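PDB 3PNU: dihydroorotase from Campylobacter jejuni subsp. jejuni, which probably catalyses the reversible, zinc-dependent cyclisation of N-carbamoyl-L-aspartate to (S)-dihydroorotate in de novo pyrimidine biosynthesis. Local coordinates for residues H36-Q41 with D261-P266; I64-N69 with T94-N99; R165-A170 with I190-L195; L289-K294 with L353-K358. One frame throughout, in Å; residues are numbered along the deposited sequence.

Contact 1 of 4, residues H36-Q41 with D261-P266. With ZN (zinc ion), chain D.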
loop_
_atom_site.group_PDB
_atom_site.type_symbol
_atom_site.label_atom_id
_atom_site.label_comp_id
_atom_site.label_asym_id
_atom_site.label_seq_id
_atom_site.Cartn_x
_atom_site.Cartn_y
_atom_site.Cartn_z
ATOM N N HIS A 36 10.440 11.182 16.999
ATOM C CA HIS A 36 11.081 9.935 17.475
ATOM C C HIS A 36 12.596 10.075 17.364
ATOM O O HIS A 36 13.120 10.291 16.273
ATOM C CB HIS A 36 10.615 8.734 16.654
ATOM C CG HIS A 36 9.175 8.414 16.844
ATOM N ND1 HIS A 36 8.714 7.651 17.900
ATOM C CD2 HIS A 36 8.088 8.766 16.128
ATOM C CE1 HIS A 36 7.400 7.554 17.821
ATOM N NE2 HIS A 36 6.998 8.220 16.755
ATOM N N LEU A 37 13.289 9.965 18.494
ATOM C CA LEU A 37 14.757 10.095 18.543
ATOM C C LEU A 37 15.465 8.771 18.848
ATOM O O LEU A 37 16.697 8.715 18.935
ATOM C CB LEU A 37 15.162 11.107 19.622
ATOM C CG LEU A 37 14.860 12.581 19.392
ATOM C CD1 LEU A 37 15.300 13.404 20.623
ATOM C CD2 LEU A 37 15.541 13.062 18.129
ATOM N N ARG A 38 14.687 7.713 19.037
ATOM C CA ARG A 38 15.241 6.389 19.312
ATOM C C ARG A 38 16.140 6.405 20.558
ATOM O O ARG A 38 15.769 6.995 21.580
ATOM C CB ARG A 38 15.994 5.866 18.086
ATOM C CG ARG A 38 15.172 5.840 16.808
ATOM C CD ARG A 38 13.840 5.079 16.982
ATOM N NE ARG A 38 13.123 5.022 15.713
ATOM C CZ ARG A 38 11.852 4.663 15.577
ATOM N NH1 ARG A 38 11.124 4.345 16.639
ATOM N NH2 ARG A 38 11.303 4.642 14.368
ATOM N N ASP A 39 17.310 5.766 20.497
ATOM C CA ASP A 39 18.175 5.739 21.670
ATOM C C ASP A 39 19.591 5.306 21.334
ATOM O O ASP A 39 19.917 5.037 20.182
ATOM C CB ASP A 39 17.591 4.768 22.702
ATOM C CG ASP A 39 17.992 5.117 24.114
ATOM O OD1 ASP A 39 18.779 6.070 24.267
ATOM O OD2 ASP A 39 17.499 4.466 25.068
ATOM N N ASN A 40 20.431 5.270 22.365
ATOM C CA ASN A 40 21.791 4.793 22.253
ATOM C C ASN A 40 22.484 5.453 21.077
ATOM O O ASN A 40 22.432 6.673 20.945
ATOM C CB ASN A 40 21.777 3.269 22.121
ATOM C CG ASN A 40 20.945 2.603 23.200
ATOM O OD1 ASN A 40 20.843 3.093 24.330
ATOM N ND2 ASN A 40 20.342 1.472 22.856
ATOM N N GLN A 41 23.094 4.658 20.201
ATOM C CA GLN A 41 23.848 5.205 19.075
ATOM C C GLN A 41 22.998 5.926 18.027
ATOM O O GLN A 41 23.439 6.915 17.440
ATOM C CB GLN A 41 24.731 4.112 18.446
ATOM C CG GLN A 41 25.925 3.686 19.352
ATOM C CD GLN A 41 25.536 2.917 20.618
ATOM O OE1 GLN A 41 24.714 2.002 20.577
ATOM N NE2 GLN A 41 26.163 3.265 21.743
ATOM N N ASP A 261 6.405 13.579 13.134
ATOM C CA ASP A 261 6.415 12.127 13.282
ATOM C C ASP A 261 7.665 11.593 12.562
ATOM O O ASP A 261 7.623 10.517 11.988
ATOM C CB ASP A 261 5.140 11.461 12.750
ATOM C CG ASP A 261 5.038 9.983 13.135
ATOM O OD1 ASP A 261 5.465 9.570 14.251
ATOM O OD2 ASP A 261 4.493 9.232 12.313
ATOM N N SER A 262 8.762 12.356 12.588
ATOM C CA SER A 262 10.020 11.923 11.967
ATOM C C SER A 262 10.453 10.664 12.663
ATOM O O SER A 262 10.642 10.661 13.878
ATOM C CB SER A 262 11.108 12.980 12.082
ATOM O OG SER A 262 12.331 12.545 11.507
ATOM N N ALA A 263 10.590 9.587 11.890
ATOM C CA ALA A 263 10.936 8.280 12.437
ATOM C C ALA A 263 11.902 7.539 11.527
ATOM O O ALA A 263 11.523 7.024 10.479
ATOM C CB ALA A 263 9.670 7.453 12.634
ATOM N N PRO A 264 13.164 7.464 11.942
ATOM C CA PRO A 264 14.164 6.803 11.145
ATOM C C PRO A 264 14.226 5.299 11.348
ATOM O O PRO A 264 13.842 4.773 12.402
ATOM C CB PRO A 264 15.454 7.400 11.695
ATOM C CG PRO A 264 15.165 7.540 13.154
ATOM C CD PRO A 264 13.698 7.866 13.258
ATOM N N HIS A 265 14.718 4.627 10.323
ATOM C CA HIS A 265 14.960 3.210 10.382
ATOM C C HIS A 265 16.321 2.933 9.759
ATOM O O HIS A 265 16.666 3.512 8.717
ATOM C CB HIS A 265 13.855 2.412 9.704
ATOM C CG HIS A 265 12.581 2.406 10.483
ATOM N ND1 HIS A 265 12.393 1.597 11.584
ATOM C CD2 HIS A 265 11.437 3.118 10.335
ATOM C CE1 HIS A 265 11.186 1.808 12.079
ATOM N NE2 HIS A 265 10.585 2.725 11.339
ATOM N N PRO A 266 17.108 2.064 10.415
ATOM C CA PRO A 266 18.418 1.723 9.872
ATOM C C PRO A 266 18.289 0.880 8.610
ATOM O O PRO A 266 17.583 -0.125 8.615
ATOM C CB PRO A 266 19.085 0.918 11.005
ATOM C CG PRO A 266 17.961 0.412 11.860
ATOM C CD PRO A 266 16.804 1.360 11.679
HETATM ZN ZN ZN D . 4.918 8.691 16.135
HETATM O O HOH W 1 13.560 11.753 13.710
HETATM O O HOH W 2 3.489 7.670 14.486
#
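His36 and Asp261 meet at a shared zinc ion, which NE2 of His36 binds at 2.2 Å and OD1 of Asp261 at 2.1 Å. The 3.2 Å between that NE2 and OD1 is therefore the spacing of two ligands on one metal. OD1 lies at the edge of the imidazole, in its plane, while the carboxylate itself is turned 62° against the ring. Asp261 has CG trans to its backbone N (chi1 -169°), which brings the end of a side chain that starts away from 36-41 back to the metal. His34 and Lys116, the latter deposited as a carboxylated lysine, complete the protein ligands, and a water sits on the same zinc.

This end is buried and close-packed. His36 N donates to Ser262 O at 3.2 Å, joining the two backbones, and a second water bridges by donating to His36 O and bonding Ser262 OG. ND1 of His36 has a weak bond to Asn62.

The partly exposed end is looser. Arg38, bent at chi2, brings NH2 to Pro264 O at 3.2 Å; this carbonyl lies near the guanidinium plane, although the donor is tilted out of the carbonyl plane, and NE adds a weak bond to the same oxygen. NH2 also stands over one face of the His265 ring, 3.6 Å from CE1, with the flat groups 50° apart.

Arg38 and His265 are predicted substrate-binding residues and Asp261 the predicted active-site residue, so the contact probably joins the metal centre to a cationic edge suited to a carboxylate-bearing substrate.

Contact 2 of 4, residues I64-N69 with T94-N99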
loop_
_atom_site.group_PDB
_atom_site.type_symbol
_atom_site.label_atom_id
_atom_site.label_comp_id
_atom_site.label_asym_id
_atom_site.label_seq_id
_atom_site.Cartn_x
_atom_site.Cartn_y
_atom_site.Cartn_z
ATOM N N ILE A 64 12.200 0.469 23.663
ATOM C CA ILE A 64 12.153 -0.927 24.071
ATOM C C ILE A 64 13.058 -1.091 25.282
ATOM O O ILE A 64 14.280 -1.067 25.152
ATOM C CB ILE A 64 12.678 -1.841 22.972
ATOM C CG1 ILE A 64 12.050 -1.478 21.618
ATOM C CG2 ILE A 64 12.422 -3.300 23.348
ATOM C CD1 ILE A 64 12.695 -2.183 20.445
ATOM N N PRO A 65 12.472 -1.216 26.475
ATOM C CA PRO A 65 11.041 -1.193 26.767
ATOM C C PRO A 65 10.530 0.243 26.781
ATOM O O PRO A 65 11.327 1.181 26.816
ATOM C CB PRO A 65 10.956 -1.814 28.161
ATOM C CG PRO A 65 12.258 -1.461 28.814
ATOM C CD PRO A 65 13.283 -1.244 27.700
ATOM N N PRO A 66 9.206 0.424 26.753
ATOM C CA PRO A 66 8.692 1.788 26.718
ATOM C C PRO A 66 8.816 2.537 28.044
ATOM O O PRO A 66 8.633 1.959 29.117
ATOM C CB PRO A 66 7.213 1.600 26.323
ATOM C CG PRO A 66 7.063 0.113 25.988
ATOM C CD PRO A 66 8.124 -0.569 26.756
ATOM N N LEU A 67 9.109 3.829 27.944
ATOM C CA LEU A 67 9.270 4.676 29.111
ATOM C C LEU A 67 7.997 4.702 29.939
ATOM O O LEU A 67 7.004 5.298 29.528
ATOM C CB LEU A 67 9.655 6.092 28.680
ATOM C CG LEU A 67 10.906 6.159 27.797
ATOM C CD1 LEU A 67 11.208 7.590 27.454
ATOM C CD2 LEU A 67 12.097 5.499 28.484
ATOM N N CYS A 68 8.031 4.051 31.107
ATOM C CA CYS A 68 6.871 3.985 32.004
ATOM C C CYS A 68 7.171 4.399 33.452
ATOM O O CYS A 68 6.366 4.134 34.349
ATOM C CB CYS A 68 6.242 2.582 31.970
ATOM S SG CYS A 68 5.476 2.116 30.363
ATOM N N ASN A 69 8.317 5.041 33.689
ATOM C CA ASN A 69 8.653 5.545 35.033
ATOM C C ASN A 69 9.615 6.726 34.941
ATOM O O ASN A 69 10.353 6.860 33.965
ATOM C CB ASN A 69 9.179 4.429 35.955
ATOM C CG ASN A 69 10.522 3.885 35.519
ATOM O OD1 ASN A 69 11.494 4.629 35.364
ATOM N ND2 ASN A 69 10.591 2.570 35.346
ATOM N N THR A 94 7.793 12.528 27.321
ATOM C CA THR A 94 6.526 11.868 27.534
ATOM C C THR A 94 6.711 10.457 28.057
ATOM O O THR A 94 7.742 9.816 27.830
ATOM C CB THR A 94 5.723 11.692 26.226
ATOM O OG1 THR A 94 6.450 10.819 25.342
ATOM C CG2 THR A 94 5.437 13.021 25.553
ATOM N N LEU A 95 5.679 9.985 28.737
ATOM C CA LEU A 95 5.598 8.623 29.202
ATOM C C LEU A 95 4.631 7.870 28.288
ATOM O O LEU A 95 3.726 8.457 27.663
ATOM C CB LEU A 95 5.058 8.542 30.634
ATOM C CG LEU A 95 5.942 9.033 31.776
ATOM C CD1 LEU A 95 5.236 8.800 33.067
ATOM C CD2 LEU A 95 7.277 8.298 31.765
ATOM N N PHE A 96 4.847 6.564 28.220
ATOM C CA PHE A 96 4.029 5.648 27.454
ATOM C C PHE A 96 2.803 5.409 28.285
ATOM O O PHE A 96 2.906 5.164 29.496
ATOM C CB PHE A 96 4.809 4.373 27.283
ATOM C CG PHE A 96 4.156 3.364 26.424
ATOM C CD1 PHE A 96 4.511 3.249 25.091
ATOM C CD2 PHE A 96 3.221 2.488 26.956
ATOM C CE1 PHE A 96 3.931 2.289 24.301
ATOM C CE2 PHE A 96 2.636 1.532 26.169
ATOM C CZ PHE A 96 2.982 1.431 24.840
ATOM N N PHE A 97 1.630 5.485 27.673
ATOM C CA PHE A 97 0.419 5.340 28.457
ATOM C C PHE A 97 0.161 3.964 29.048
ATOM O O PHE A 97 0.393 2.943 28.417
ATOM C CB PHE A 97 -0.816 5.713 27.637
ATOM C CG PHE A 97 -2.074 5.685 28.433
ATOM C CD1 PHE A 97 -2.567 6.830 29.002
ATOM C CD2 PHE A 97 -2.739 4.500 28.661
ATOM C CE1 PHE A 97 -3.722 6.804 29.746
ATOM C CE2 PHE A 97 -3.898 4.464 29.419
ATOM C CZ PHE A 97 -4.388 5.608 29.956
ATOM N N LYS A 98 -0.345 3.987 30.275
ATOM C CA LYS A 98 -0.794 2.810 31.008
ATOM C C LYS A 98 -1.650 3.408 32.126
ATOM O O LYS A 98 -1.749 4.626 32.216
ATOM C CB LYS A 98 0.350 1.949 31.549
ATOM C CG LYS A 98 1.027 2.475 32.805
ATOM C CD LYS A 98 2.007 1.437 33.358
ATOM C CE LYS A 98 2.391 1.762 34.795
ATOM N NZ LYS A 98 3.323 0.754 35.386
ATOM N N ASN A 99 -2.244 2.578 32.977
ATOM C CA ASN A 99 -3.164 3.066 34.034
ATOM C C ASN A 99 -2.530 3.716 35.259
ATOM O O ASN A 99 -2.800 3.305 36.389
ATOM C CB ASN A 99 -4.040 1.912 34.521
ATOM C CG ASN A 99 -4.781 1.245 33.405
ATOM O OD1 ASN A 99 -5.112 1.872 32.393
ATOM N ND2 ASN A 99 -5.058 -0.044 33.575
#
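Pro66 lies against the Phe96 ring as a CH-pi contact: its CB is 3.8 Å from the ring centroid and 29° off the normal, hence over the face. The nearest pair is Pro66 CB with Phe96 CD1, 3.4 Å apart, and CG of the proline follows over the centre of the same face. The two side chains run side by side, pointing the same way. Cys68 SG makes an oblique sulfur-aromatic contact, 5.1 Å from the centroid, and touches Phe96 CB at 3.9 Å.

What fixes this group is a backbone bond from Phe96 N to Leu67 O, 2.8 Å long and almost straight at 172°. With chi1 near 180° (-175°), Phe96 then sets the face of its ring against Pro66. On the other flank of the bond, Leu95 CD2 packs 3.8 Å from Leu67 O and 3.9 Å from Asn69 N.

Farther out, Tyr118 meets the Phe96 ring, its plane only slightly turned from it, and Thr94 OG1 is tied to Ile59 O. Asn69 is the N-cap of helix 70-84, its OD1 accepting from Asp72 N. The contact thus joins the loops that follow strands 56-59 and 90-93, with Leu67 and Leu95 both resting on Leu73 of helix 70-84, while Phe97 packs on helix 135-147.

Contact 3 of 4, residues R165-A170 with I190-L195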
loop_
_atom_site.group_PDB
_atom_site.type_symbol
_atom_site.label_atom_id
_atom_site.label_comp_id
_atom_site.label_asym_id
_atom_site.label_seq_id
_atom_site.Cartn_x
_atom_site.Cartn_y
_atom_site.Cartn_z
ATOM N N ARG A 165 -8.509 2.577 9.451
ATOM C CA ARG A 165 -8.100 2.563 10.840
ATOM C C ARG A 165 -8.287 3.872 11.559
ATOM O O ARG A 165 -8.720 3.869 12.718
ATOM C CB ARG A 165 -6.659 2.106 10.975
ATOM C CG ARG A 165 -6.483 0.682 10.612
ATOM C CD ARG A 165 -5.046 0.274 10.643
ATOM N NE ARG A 165 -4.949 -1.136 10.333
ATOM C CZ ARG A 165 -3.820 -1.777 10.079
ATOM N NH1 ARG A 165 -2.661 -1.129 10.097
ATOM N NH2 ARG A 165 -3.857 -3.078 9.793
ATOM N N GLU A 166 -7.982 4.982 10.889
ATOM C CA GLU A 166 -8.114 6.284 11.536
ATOM C C GLU A 166 -9.573 6.751 11.595
ATOM O O GLU A 166 -10.042 7.185 12.662
ATOM C CB GLU A 166 -7.230 7.347 10.893
ATOM C CG GLU A 166 -7.416 8.713 11.520
ATOM C CD GLU A 166 -6.480 9.766 10.956
ATOM O OE1 GLU A 166 -6.957 10.898 10.740
ATOM O OE2 GLU A 166 -5.285 9.463 10.720
ATOM N N SER A 167 -10.290 6.678 10.482
ATOM C CA SER A 167 -11.679 7.105 10.513
ATOM C C SER A 167 -12.491 6.291 11.499
ATOM O O SER A 167 -13.364 6.831 12.147
ATOM C CB SER A 167 -12.312 7.042 9.142
ATOM O OG SER A 167 -11.728 8.036 8.319
ATOM N N ASN A 168 -12.200 5.001 11.633
ATOM C CA ASN A 168 -12.949 4.188 12.581
ATOM C C ASN A 168 -12.583 4.526 14.015
ATOM O O ASN A 168 -13.330 4.199 14.945
ATOM C CB ASN A 168 -12.773 2.672 12.309
ATOM C CG ASN A 168 -13.286 2.264 10.942
ATOM O OD1 ASN A 168 -13.874 3.065 10.231
ATOM N ND2 ASN A 168 -13.049 1.025 10.568
ATOM N N PHE A 169 -11.438 5.174 14.208
ATOM C CA PHE A 169 -11.004 5.546 15.554
ATOM C C PHE A 169 -11.734 6.827 16.031
ATOM O O PHE A 169 -11.694 7.181 17.193
ATOM C CB PHE A 169 -9.500 5.754 15.589
ATOM C CG PHE A 169 -8.930 5.707 16.971
ATOM C CD1 PHE A 169 -8.500 4.504 17.504
ATOM C CD2 PHE A 169 -8.860 6.841 17.746
ATOM C CE1 PHE A 169 -7.996 4.447 18.782
ATOM C CE2 PHE A 169 -8.361 6.792 19.028
ATOM C CZ PHE A 169 -7.928 5.601 19.553
ATOM N N ALA A 170 -12.409 7.504 15.112
ATOM C CA ALA A 170 -13.120 8.733 15.427
ATOM C C ALA A 170 -14.110 8.585 16.588
ATOM O O ALA A 170 -14.188 9.456 17.459
ATOM C CB ALA A 170 -13.847 9.244 14.177
ATOM N N ILE A 190 -2.828 13.375 12.199
ATOM C CA ILE A 190 -4.093 13.077 11.543
ATOM C C ILE A 190 -3.858 13.012 10.052
ATOM O O ILE A 190 -2.999 13.727 9.502
ATOM C CB ILE A 190 -5.199 14.042 11.891
ATOM C CG1 ILE A 190 -4.883 15.478 11.435
ATOM C CG2 ILE A 190 -5.467 13.995 13.409
ATOM C CD1 ILE A 190 -6.144 16.426 11.517
ATOM N N THR A 191 -4.626 12.148 9.402
ATOM C CA THR A 191 -4.482 11.892 7.985
ATOM C C THR A 191 -5.784 11.774 7.218
ATOM O O THR A 191 -5.761 11.417 6.064
ATOM C CB THR A 191 -3.774 10.558 7.817
ATOM O OG1 THR A 191 -4.595 9.523 8.380
ATOM C CG2 THR A 191 -2.392 10.581 8.538
ATOM N N THR A 192 -6.906 12.066 7.855
ATOM C CA THR A 192 -8.198 11.920 7.228
ATOM C C THR A 192 -9.068 13.152 7.369
ATOM O O THR A 192 -8.957 13.928 8.330
ATOM C CB THR A 192 -9.004 10.803 7.912
ATOM O OG1 THR A 192 -9.237 11.161 9.281
ATOM C CG2 THR A 192 -8.276 9.445 7.843
ATOM N N LYS A 193 -9.971 13.310 6.421
ATOM C CA LYS A 193 -10.930 14.389 6.466
ATOM C C LYS A 193 -11.833 14.174 7.685
ATOM O O LYS A 193 -12.269 15.123 8.324
ATOM C CB LYS A 193 -11.730 14.402 5.179
ATOM C CG LYS A 193 -12.746 15.541 5.059
ATOM C CD LYS A 193 -13.330 15.566 3.669
ATOM C CE LYS A 193 -14.432 16.602 3.536
ATOM N NZ LYS A 193 -14.971 16.631 2.144
ATOM N N THR A 194 -12.090 12.916 8.021
ATOM C CA THR A 194 -12.910 12.613 9.170
ATOM C C THR A 194 -12.365 13.286 10.422
ATOM O O THR A 194 -13.131 13.859 11.183
ATOM C CB THR A 194 -12.977 11.092 9.453
ATOM O OG1 THR A 194 -13.376 10.394 8.266
ATOM C CG2 THR A 194 -13.952 10.785 10.598
ATOM N N LEU A 195 -11.054 13.224 10.646
ATOM C CA LEU A 195 -10.507 13.826 11.871
ATOM C C LEU A 195 -10.326 15.330 11.719
ATOM O O LEU A 195 -10.376 16.069 12.700
ATOM C CB LEU A 195 -9.247 13.105 12.373
ATOM C CG LEU A 195 -9.490 11.653 12.805
ATOM C CD1 LEU A 195 -8.260 11.069 13.508
ATOM C CD2 LEU A 195 -10.715 11.522 13.755
#
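Glu166 reaches across to the turn at Thr191 and Thr192 with an extended chain, its CG anti to the backbone N (chi1 177°). OE1 takes a nearly straight bond from Thr191 N, 3.0 Å and 169°, on its syn lone pair. The same oxygen accepts from Thr192 OG1 at 2.7 Å, a donor that approaches from above the carboxylate plane, 43° out of it; Thr192 N adds a weak bond. OE2 accepts from Thr191 OG1, at a modelled distance too short to be taken literally, and this hydroxyl is also bonded to Lys237. Leu195 crosses the glutamate obliquely and lays CD1 beside its CG.

One residue on, Ser167 turns its hydroxyl to Thr194, with OG and OG1 2.9 Å apart in a bond whose direction is open. Ala170, which begins helix 170-179, closes the contact apolarly: its CB lies 3.9 Å from Leu195 CD2 and 3.9 Å from Thr194 CG2.

Thr192 is the N-cap of helix 193-201. Its OG1 accepts from Leu195 N at 3.1 Å while donating to Glu166, so one hydroxyl serves both the helix start and the carboxylate. The bonds from Thr191 N and Thr192 OG1 hold the buried carboxylate at OE1. The nearby helix N-terminus and Lys237 would be expected to favour its charged form, and the bonds from Thr191 and Thr192 tie the chain just after the zinc ligand His189 to segment 165-170.

Contact 4 of 4, residues L289-K294 with L353-K358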
loop_
_atom_site.group_PDB
_atom_site.type_symbol
_atom_site.label_atom_id
_atom_site.label_comp_id
_atom_site.label_asym_id
_atom_site.label_seq_id
_atom_site.Cartn_x
_atom_site.Cartn_y
_atom_site.Cartn_z
ATOM N N LEU A 289 8.752 22.914 4.304
ATOM C CA LEU A 289 7.599 23.707 4.783
ATOM C C LEU A 289 7.631 25.138 4.252
ATOM O O LEU A 289 6.596 25.713 3.882
ATOM C CB LEU A 289 7.523 23.747 6.315
ATOM C CG LEU A 289 6.928 22.534 7.052
ATOM C CD1 LEU A 289 7.029 22.723 8.555
ATOM C CD2 LEU A 289 5.484 22.298 6.649
ATOM N N ALA A 290 8.824 25.720 4.237
ATOM C CA ALA A 290 8.984 27.077 3.728
ATOM C C ALA A 290 8.449 27.158 2.284
ATOM O O ALA A 290 7.621 28.007 1.968
ATOM C CB ALA A 290 10.452 27.496 3.804
ATOM N N GLU A 291 8.899 26.255 1.420
ATOM C CA GLU A 291 8.433 26.260 0.016
ATOM C C GLU A 291 6.898 26.107 -0.069
ATOM O O GLU A 291 6.219 26.891 -0.762
ATOM C CB GLU A 291 9.194 25.194 -0.811
ATOM C CG GLU A 291 8.737 24.961 -2.290
ATOM C CD GLU A 291 8.718 26.217 -3.189
ATOM O OE1 GLU A 291 8.253 26.115 -4.352
ATOM O OE2 GLU A 291 9.147 27.303 -2.754
ATOM N N LEU A 292 6.364 25.117 0.656
ATOM C CA LEU A 292 4.922 24.852 0.688
ATOM C C LEU A 292 4.091 26.048 1.074
ATOM O O LEU A 292 3.115 26.381 0.391
ATOM C CB LEU A 292 4.620 23.715 1.672
ATOM C CG LEU A 292 4.733 22.303 1.119
ATOM C CD1 LEU A 292 4.823 21.284 2.247
ATOM C CD2 LEU A 292 3.529 22.062 0.199
ATOM N N PHE A 293 4.458 26.688 2.181
ATOM C CA PHE A 293 3.699 27.855 2.639
ATOM C C PHE A 293 3.790 29.066 1.696
ATOM O O PHE A 293 2.822 29.812 1.597
ATOM C CB PHE A 293 3.992 28.191 4.110
ATOM C CG PHE A 293 3.234 27.316 5.076
ATOM C CD1 PHE A 293 3.592 25.985 5.252
ATOM C CD2 PHE A 293 2.140 27.823 5.789
ATOM C CE1 PHE A 293 2.882 25.170 6.123
ATOM C CE2 PHE A 293 1.430 27.021 6.656
ATOM C CZ PHE A 293 1.806 25.687 6.831
ATOM N N LYS A 294 4.914 29.270 0.998
ATOM C CA LYS A 294 4.955 30.372 0.006
ATOM C C LYS A 294 3.941 30.136 -1.116
ATOM O O LYS A 294 3.154 31.023 -1.459
ATOM C CB LYS A 294 6.317 30.545 -0.647
ATOM C CG LYS A 294 7.331 31.303 0.163
ATOM C CD LYS A 294 8.558 31.646 -0.701
ATOM C CE LYS A 294 8.241 32.618 -1.860
ATOM N NZ LYS A 294 9.463 32.933 -2.675
ATOM N N LEU A 353 16.140 20.950 -2.965
ATOM C CA LEU A 353 15.256 21.865 -2.259
ATOM C C LEU A 353 15.587 23.313 -2.585
ATOM O O LEU A 353 16.749 23.713 -2.583
ATOM C CB LEU A 353 15.384 21.625 -0.751
ATOM C CG LEU A 353 15.085 20.187 -0.301
ATOM C CD1 LEU A 353 15.489 19.948 1.145
ATOM C CD2 LEU A 353 13.603 19.855 -0.526
ATOM N N LYS A 354 14.545 24.084 -2.858
ATOM C CA LYS A 354 14.661 25.496 -3.199
ATOM C C LYS A 354 15.073 26.409 -2.018
ATOM O O LYS A 354 15.538 27.532 -2.242
ATOM C CB LYS A 354 13.324 25.968 -3.788
ATOM C CG LYS A 354 13.238 27.463 -4.094
ATOM C CD LYS A 354 11.854 27.853 -4.586
ATOM C CE LYS A 354 11.728 29.356 -4.730
ATOM N NZ LYS A 354 10.335 29.761 -5.044
ATOM N N PHE A 355 14.901 25.945 -0.776
ATOM C CA PHE A 355 15.259 26.738 0.414
ATOM C C PHE A 355 16.291 26.061 1.285
ATOM O O PHE A 355 16.414 24.825 1.297
ATOM C CB PHE A 355 14.035 27.043 1.276
ATOM C CG PHE A 355 13.164 28.117 0.728
ATOM C CD1 PHE A 355 13.393 29.434 1.063
ATOM C CD2 PHE A 355 12.118 27.821 -0.116
ATOM C CE1 PHE A 355 12.594 30.438 0.560
ATOM C CE2 PHE A 355 11.312 28.822 -0.619
ATOM C CZ PHE A 355 11.552 30.127 -0.284
ATOM N N GLN A 356 17.021 26.888 2.030
ATOM C CA GLN A 356 18.053 26.401 2.924
ATOM C C GLN A 356 18.147 27.253 4.189
ATOM O O GLN A 356 17.718 28.400 4.225
ATOM C CB GLN A 356 19.408 26.354 2.199
ATOM C CG GLN A 356 20.535 25.676 2.995
ATOM C CD GLN A 356 21.818 25.512 2.197
ATOM O OE1 GLN A 356 21.973 26.082 1.114
ATOM N NE2 GLN A 356 22.749 24.732 2.735
ATOM N N LEU A 357 18.708 26.646 5.221
ATOM C CA LEU A 357 18.912 27.266 6.505
ATOM C C LEU A 357 20.398 27.594 6.633
ATOM O O LEU A 357 21.244 26.814 6.195
ATOM C CB LEU A 357 18.519 26.265 7.591
ATOM C CG LEU A 357 18.621 26.687 9.052
ATOM C CD1 LEU A 357 17.714 27.869 9.309
ATOM C CD2 LEU A 357 18.250 25.538 9.966
ATOM N N LYS A 358 20.720 28.743 7.222
ATOM C CA LYS A 358 22.120 29.110 7.428
ATOM C C LYS A 358 22.817 28.157 8.412
ATOM O O LYS A 358 22.855 28.422 9.611
ATOM C CB LYS A 358 22.241 30.540 7.932
ATOM C CG LYS A 358 21.861 31.582 6.907
ATOM C CD LYS A 358 22.298 32.963 7.382
ATOM C CE LYS A 358 22.094 34.018 6.314
ATOM N NZ LYS A 358 22.615 35.350 6.737
#
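Glu291 of helix 285-296 meets both Lys354 and Phe355, and its side chain can be followed outward. CB lies 4.0 Å from Phe355 CD2. A chi1 of 174° directs CG away from the backbone N, and the chain then bends at chi2 (55°), carrying CD to within 3.8 Å of Lys354 CD. At the tip the oxygens part: OE1 bonds to Gln295 one helical turn on, whereas OE2 sits at the edge of the Phe355 ring, in its plane and 3.4 Å from CE2. OE2 also forms a salt bridge with Lys354 NZ at 3.6 Å, the two side chains crossing at about a right angle.

These residues join a helix of the TIM barrel to the break in strand 352-357 of a separate antiparallel sheet, in which that strand lies between 323-327 and 331-332. Phe355 provides most of the apolar contact. Ala290 CB stands over one face of its ring, offset toward the rim, 4.1 Å from CG, and Lys294 CD reaches CZ from the edge at 3.4 Å.

Lys294 NZ, bonded to Asn23, comes 4.1 Å from Lys354 NZ, whose charge OE2 of Glu291 probably offsets. Lys354 has a second, long and weak ion pair with Glu328.

In the fold
Contact 1 holds one zinc ion directly, and the other contacts are spread around it. Contacts 2 and 3 are both nested in the loop that contact 1 closes, their centres about 17 and 25 Å from its centre and about 25 Å from each other. Both come near the site: in contact 2 the Phe96 side chain is about 5 Å from that of Asn62, a predicted substrate residue, and in contact 3 the Thr191 side chain is about 9 Å from a zinc ion and about 5 Å from that of the zinc ligand His189, two residues earlier in the chain. Contact 4 follows in series, away from the annotated sites, its centre about 24 Å from that of contact 1 and about 36 Å from that of contact 2, across the chain's centre.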